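Side-chain contact in carbon monoxide dehydrogenase (Thermococcus sp. AM4, PDB 6T7J), which probably catalyses the reversible oxidation of carbon monoxide to carbon dioxide at a nickel-iron-sulfur cluster, here crystallised in a nickel-free form: residues A[498-501]-A[502-506]. Numbering follows the deposited sequence.
Sequences DLAG and PGLKK
The backbone of G501 and K505 closes the first turn of a helix. K505 N donates to G501 O at 2.8 Å, and the N-H...O angle is 157°. G501 is the N-cap residue, and P502 fills the first position of the helix. One residue on, K506 N bonds to P502 O in the same i to i+4 pattern.

The apolar part is small. The methyl CB of A500 lies 3.9 Å from L504 CB. L504 turns CG away from the backbone N (chi1 -167°), and with chi2 at 52° both CG and CD2 lie beside the same methyl.

The K505 side chain runs back over the loop. It is extended except for a bend at chi3, which brings CE to 3.3 Å from A500 O. NZ is 3.6 Å from D498 O, too long for a hydrogen bond. NZ also stays 5.5 Å from D498 OD1, so any attraction between the two charges is probably weak. Replacing K505 by alanine takes away the long chain and its charge, which would probably leave A500 O without the CE packed against it and D498 without this positive neighbour.

The turn joins the loop after helix 480-489 to helix 502-511. The D473 carboxylate accepts hydrogen bonds from G503 N and L504 N at the helix start. L499 and L504 both pack on I470 of helix 460-471, and L504 also touches P515, just before strand 516-518.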
loop_
_atom_site.group_PDB
_atom_site.type_symbol
_atom_site.label_atom_id
_atom_site.label_comp_id
_atom_site.label_asym_id
_atom_site.label_seq_id
_atom_site.Cartn_x
_atom_site.Cartn_y
_atom_site.Cartn_z
ATOM N N ASP A 498 41.213 -8.219 -17.718
ATOM C CA ASP A 498 41.702 -9.489 -18.256
ATOM C C ASP A 498 40.570 -10.379 -18.757
ATOM O O ASP A 498 40.744 -11.112 -19.739
ATOM C CB ASP A 498 42.508 -10.236 -17.192
ATOM C CG ASP A 498 43.898 -9.668 -17.006
ATOM O OD1 ASP A 498 44.395 -9.004 -17.940
ATOM O OD2 ASP A 498 44.492 -9.888 -15.928
ATOM N N LEU A 499 39.412 -10.336 -18.103
ATOM C CA LEU A 499 38.297 -11.201 -18.464
ATOM C C LEU A 499 37.409 -10.606 -19.549
ATOM O O LEU A 499 36.470 -11.274 -19.995
ATOM C CB LEU A 499 37.455 -11.521 -17.224
ATOM C CG LEU A 499 38.237 -12.029 -16.012
ATOM C CD1 LEU A 499 37.609 -11.526 -14.725
ATOM C CD2 LEU A 499 38.319 -13.551 -16.017
ATOM N N ALA A 500 37.683 -9.383 -19.987
ATOM C CA ALA A 500 36.864 -8.753 -21.009
ATOM C C ALA A 500 37.301 -9.194 -22.403
ATOM O O ALA A 500 38.414 -9.683 -22.613
ATOM C CB ALA A 500 36.939 -7.230 -20.895
ATOM N N GLY A 501 36.394 -9.012 -23.368
ATOM C CA GLY A 501 36.710 -9.255 -24.745
ATOM C C GLY A 501 37.659 -8.205 -25.293
ATOM O O GLY A 501 38.015 -7.236 -24.611
ATOM N N PRO A 502 38.064 -8.382 -26.555
ATOM C CA PRO A 502 39.095 -7.487 -27.116
ATOM C C PRO A 502 38.690 -6.023 -27.139
ATOM O O PRO A 502 39.468 -5.167 -26.703
ATOM C CB PRO A 502 39.307 -8.051 -28.529
ATOM C CG PRO A 502 38.053 -8.802 -28.836
ATOM C CD PRO A 502 37.597 -9.378 -27.532
ATOM N N GLY A 503 37.489 -5.705 -27.625
ATOM C CA GLY A 503 37.091 -4.308 -27.718
ATOM C C GLY A 503 36.928 -3.653 -26.359
ATOM O O GLY A 503 37.404 -2.534 -26.130
ATOM N N LEU A 504 36.249 -4.341 -25.437
ATOM C CA LEU A 504 36.089 -3.808 -24.090
ATOM C C LEU A 504 37.436 -3.681 -23.391
ATOM O O LEU A 504 37.685 -2.699 -22.689
ATOM C CB LEU A 504 35.140 -4.692 -23.280
ATOM C CG LEU A 504 34.624 -4.119 -21.957
ATOM C CD1 LEU A 504 34.028 -2.731 -22.156
ATOM C CD2 LEU A 504 33.606 -5.058 -21.330
ATOM N N LYS A 505 38.320 -4.664 -23.578
ATOM C CA LYS A 505 39.664 -4.580 -23.012
ATOM C C LYS A 505 40.392 -3.338 -23.516
ATOM O O LYS A 505 40.956 -2.564 -22.730
ATOM C CB LYS A 505 40.445 -5.850 -23.360
ATOM C CG LYS A 505 41.853 -5.929 -22.800
ATOM C CD LYS A 505 42.448 -7.315 -23.014
ATOM C CE LYS A 505 41.466 -8.412 -22.623
ATOM N NZ LYS A 505 42.018 -9.776 -22.860
ATOM N N LYS A 506 40.371 -3.126 -24.835
ATOM C CA LYS A 506 41.053 -1.972 -25.411
ATOM C C LYS A 506 40.482 -0.667 -24.876
ATOM O O LYS A 506 41.237 0.239 -24.503
ATOM C CB LYS A 506 40.959 -2.012 -26.937
ATOM C CG LYS A 506 41.526 -3.275 -27.560
ATOM C CD LYS A 506 41.432 -3.248 -29.074
ATOM C CE LYS A 506 42.657 -3.891 -29.699
ATOM N NZ LYS A 506 43.844 -2.994 -29.627
#